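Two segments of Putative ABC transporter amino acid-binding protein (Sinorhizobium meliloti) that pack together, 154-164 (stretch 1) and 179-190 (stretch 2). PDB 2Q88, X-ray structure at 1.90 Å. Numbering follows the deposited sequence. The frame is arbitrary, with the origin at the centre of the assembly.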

# COMPACT_ATOMS: atom_id res chain seq x y z
N ASP A 154 8.57 9.53 -2.18
CA ASP A 154 8.81 8.18 -2.70
C ASP A 154 10.07 7.53 -2.13
O ASP A 154 10.83 8.17 -1.41
N GLY A 155 10.27 6.25 -2.46
CA GLY A 155 11.35 5.47 -1.88
C GLY A 155 12.76 5.98 -2.15
O GLY A 155 13.59 6.02 -1.26
N GLN A 156 13.02 6.36 -3.40
CA GLN A 156 14.35 6.84 -3.78
C GLN A 156 14.71 8.15 -3.04
O GLN A 156 15.85 8.33 -2.61
N SER A 157 13.72 9.02 -2.85
CA SER A 157 13.92 10.24 -2.07
C SER A 157 14.12 9.94 -0.58
O SER A 157 14.93 10.60 0.07
N GLY A 158 13.38 8.96 -0.06
CA GLY A 158 13.54 8.54 1.34
C GLY A 158 14.93 8.05 1.66
O GLY A 158 15.51 8.39 2.71
N LEU A 159 15.46 7.22 0.77
CA LEU A 159 16.83 6.73 0.90
C LEU A 159 17.85 7.85 0.80
O LEU A 159 18.81 7.89 1.58
N LYS A 160 17.64 8.78 -0.12
CA LYS A 160 18.52 9.94 -0.26
C LYS A 160 18.51 10.83 0.99
O LYS A 160 19.55 11.30 1.44
N MET A 161 17.33 11.02 1.59
CA MET A 161 17.21 11.78 2.84
C MET A 161 17.92 11.12 4.01
O MET A 161 18.51 11.79 4.85
N LEU A 162 17.82 9.79 4.07
CA LEU A 162 18.49 8.97 5.08
C LEU A 162 20.00 9.07 4.91
O LEU A 162 20.72 9.34 5.86
N GLN A 163 20.47 8.85 3.68
CA GLN A 163 21.88 8.99 3.33
C GLN A 163 22.44 10.39 3.64
O GLN A 163 23.55 10.51 4.16
N ASP A 164 21.67 11.43 3.32
CA ASP A 164 22.07 12.82 3.55
C ASP A 164 22.03 13.26 5.01
O ASP A 164 22.62 14.28 5.35
N ASP A 179 13.15 -4.21 -1.20
CA ASP A 179 13.32 -3.99 -2.63
C ASP A 179 14.16 -2.74 -2.91
O ASP A 179 15.10 -2.78 -3.71
N LEU A 180 13.81 -1.66 -2.22
CA LEU A 180 14.49 -0.37 -2.38
C LEU A 180 15.96 -0.42 -1.97
O LEU A 180 16.83 0.04 -2.72
N VAL A 181 16.24 -1.00 -0.80
CA VAL A 181 17.61 -1.14 -0.29
C VAL A 181 18.47 -2.05 -1.18
O VAL A 181 19.63 -1.73 -1.46
N SER A 182 17.90 -3.16 -1.63
CA SER A 182 18.63 -4.10 -2.49
C SER A 182 19.00 -3.51 -3.87
O SER A 182 19.89 -4.02 -4.54
N LYS A 183 18.30 -2.46 -4.27
CA LYS A 183 18.59 -1.77 -5.53
C LYS A 183 19.52 -0.58 -5.34
O LYS A 183 20.10 -0.07 -6.30
N ALA A 184 19.65 -0.14 -4.09
CA ALA A 184 20.38 1.09 -3.76
C ALA A 184 21.88 0.91 -3.80
O ALA A 184 22.61 1.85 -4.15
N ASN A 185 22.34 -0.28 -3.42
CA ASN A 185 23.76 -0.57 -3.29
C ASN A 185 24.43 0.43 -2.34
O ASN A 185 25.38 1.13 -2.71
N ASP A 186 23.92 0.49 -1.11
CA ASP A 186 24.48 1.36 -0.07
C ASP A 186 24.79 0.57 1.20
O ASP A 186 23.88 0.22 1.96
N PRO A 187 26.08 0.33 1.45
CA PRO A 187 26.51 -0.44 2.61
C PRO A 187 26.27 0.28 3.94
O PRO A 187 26.28 -0.34 5.00
N ASN A 188 26.03 1.59 3.88
CA ASN A 188 25.82 2.40 5.08
C ASN A 188 24.36 2.49 5.52
O ASN A 188 24.03 3.20 6.47
N VAL A 189 23.49 1.75 4.82
CA VAL A 189 22.07 1.64 5.15
C VAL A 189 21.76 0.21 5.59
O VAL A 189 22.32 -0.76 5.06
N GLU A 190 20.84 0.09 6.54
CA GLU A 190 20.53 -1.14 7.23
C GLU A 190 19.02 -1.28 7.41
O GLU A 190 18.35 -0.28 7.65

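A helix that packs against a neighbouring segment usually presents one stripe of its surface, with residues spaced three or four apart, while the intervening positions face elsewhere. The two stretches of this putative ABC transporter amino acid-binding protein illustrate the principle on a small scale, burying 393 Å² in total. The helix of stretch 1 meets a helix, a turn and the start of a strand in stretch 2; the two helix axes differ in direction by 65° and approach to 10.4 Å.

Asp154 stands just before the helix and takes no part in the contact. Its side chain, with chi1 in p, turns back as an N-cap: OD1 accepts from Ser157 N at 3.2 Å, satisfying an amide that has no carbonyl of an earlier helical turn to bond. The packing begins at Gly155, where the absence of a side chain lets Leu180 come close to the backbone. Leu180, with chi1 t and chi2 p, points toward stretch 1 and places its CD2 3.3 Å from Gly155 O; an ideal CB on Gly155 would lie equally close, 3.3 Å from Leu180 CD2, which is tight. Gln156 (chi1 m, chi2 t) points sideways and is only lightly covered, its CG 4.3 Å from Leu180 CD1 and its backbone N 3.8 Å from the same CD1.

Ser157 faces away and Gly158 makes no contact, so the next inward position is Leu159, one helical turn beyond Gly155. This buried leucine is the hub of the interface and has the largest covered area of either stretch. Its chi1 of -147° lies between wells, while chi2 is p. CD1 sits among three apolar neighbours, 4.3 Å from Leu180 CD2, 4.3 Å from Val181 CG2 and 4.2 Å from Val189 CG1. Leu159 CD2 presses against Ala184, at just 3.1 Å from Ala184 CB, a very short separation for two carbon atoms. One side chain thereby joins the helix of stretch 2 to its strand.

Lys160 turns away from the contact and forms a salt bridge within stretch 1, Lys160 NZ to Asp164 OD1 at 3.2 Å; Met161 is out of reach. Leu162 points inward again, with both chi angles between wells, and brings CD1 to 4.0 Å from Val189 CG1. Val189, with chi1 t, points toward the helix and also meets Gln163, whose CG lies 4.3 Å from Val189 CG2.

Gln163 closes the interface with a polar contact. Its CA-to-CB bond points sideways, but with chi1 m and chi2 t the side chain extends nearer to stretch 2, and NE2 donates to Asp186 OD2 at 2.8 Å. The bond is short yet weak, since its angle is only 122°. Asp186 (chi1 t) points toward the helix and uses its other oxygen locally: OD1 accepts from Asn188 N at 2.9 Å, within the type I turn that leads into Val189. An apolar centre with this polar contact near one end completes the example.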

# COMPACT_ATOMS: atom_id res chain seq x y z
CB ASP A 154 8.88 8.21 -4.23
CG ASP A 154 9.86 9.25 -4.73
OD1 ASP A 154 11.07 9.06 -4.56
OD2 ASP A 154 9.49 10.29 -5.32
CB GLN A 156 14.46 6.96 -5.31
CG GLN A 156 14.53 5.59 -6.01
CD GLN A 156 14.19 5.61 -7.50
OE1 GLN A 156 13.51 6.52 -8.00
NE2 GLN A 156 14.64 4.58 -8.21
CB SER A 157 12.77 11.22 -2.26
OG SER A 157 12.76 11.70 -3.60
CB LEU A 159 17.11 5.66 -0.16
CG LEU A 159 18.06 4.55 0.28
CD1 LEU A 159 17.39 3.63 1.28
CD2 LEU A 159 18.47 3.79 -0.94
CB LYS A 160 18.17 10.73 -1.54
CG LYS A 160 19.18 11.81 -1.95
CD LYS A 160 20.57 11.25 -2.22
CE LYS A 160 21.53 12.38 -2.60
NZ LYS A 160 22.92 12.09 -2.12
CB MET A 161 15.75 11.98 3.21
CG MET A 161 15.21 13.30 2.80
SD MET A 161 13.49 13.40 3.32
CE MET A 161 12.68 13.51 1.72
CB LEU A 162 18.05 7.52 4.90
CG LEU A 162 17.81 6.56 6.06
CD1 LEU A 162 18.25 5.18 5.62
CD2 LEU A 162 18.50 6.97 7.37
CB GLN A 163 22.09 8.67 1.84
CG GLN A 163 21.86 7.20 1.46
CD GLN A 163 21.74 6.97 -0.05
OE1 GLN A 163 21.63 7.91 -0.83
NE2 GLN A 163 21.76 5.70 -0.45
CB ASP A 164 21.18 13.77 2.75
CG ASP A 164 21.55 13.82 1.29
OD1 ASP A 164 22.50 13.11 0.90
OD2 ASP A 164 20.95 14.54 0.46
CB ASP A 179 11.95 -3.89 -3.29
CG ASP A 179 12.04 -3.94 -4.79
OD1 ASP A 179 11.84 -2.88 -5.41
OD2 ASP A 179 12.31 -4.98 -5.43
CB LEU A 180 13.73 0.71 -1.59
CG LEU A 180 14.32 2.10 -1.37
CD1 LEU A 180 14.41 2.88 -2.68
CD2 LEU A 180 13.48 2.84 -0.34
CB VAL A 181 17.62 -1.61 1.19
CG1 VAL A 181 19.04 -1.88 1.69
CG2 VAL A 181 16.95 -0.56 2.07
CB SER A 182 17.86 -5.41 -2.66
OG SER A 182 16.70 -5.22 -3.44
CB LYS A 183 17.30 -1.29 -6.20
CG LYS A 183 16.45 -2.38 -6.81
CD LYS A 183 15.17 -1.80 -7.37
CE LYS A 183 14.20 -2.89 -7.77
NZ LYS A 183 12.79 -2.40 -7.71
CB ALA A 184 19.98 1.57 -2.40
CB ASN A 185 24.43 -0.58 -4.67
CG ASN A 185 25.70 -1.40 -4.70
OD1 ASN A 185 26.66 -1.10 -3.99
ND2 ASN A 185 25.70 -2.44 -5.52
CB ASP A 186 23.52 2.51 0.24
CG ASP A 186 24.14 3.58 1.13
OD1 ASP A 186 25.23 3.36 1.70
OD2 ASP A 186 23.61 4.68 1.32
CB PRO A 187 28.02 -0.60 2.37
CG PRO A 187 28.39 0.58 1.54
CD PRO A 187 27.22 0.80 0.64
CB ASN A 188 26.44 3.78 4.88
CG ASN A 188 27.94 3.72 4.69
OD1 ASN A 188 28.45 3.98 3.60
ND2 ASN A 188 28.65 3.33 5.74
CB VAL A 189 21.17 2.05 3.96
CG1 VAL A 189 19.71 1.73 4.23
CG2 VAL A 189 21.33 3.53 3.64
CB GLU A 190 21.21 -1.06 8.59
CG GLU A 190 20.91 -2.16 9.58
CD GLU A 190 21.87 -2.08 10.73
OE1 GLU A 190 23.06 -2.38 10.51
OE2 GLU A 190 21.43 -1.70 11.84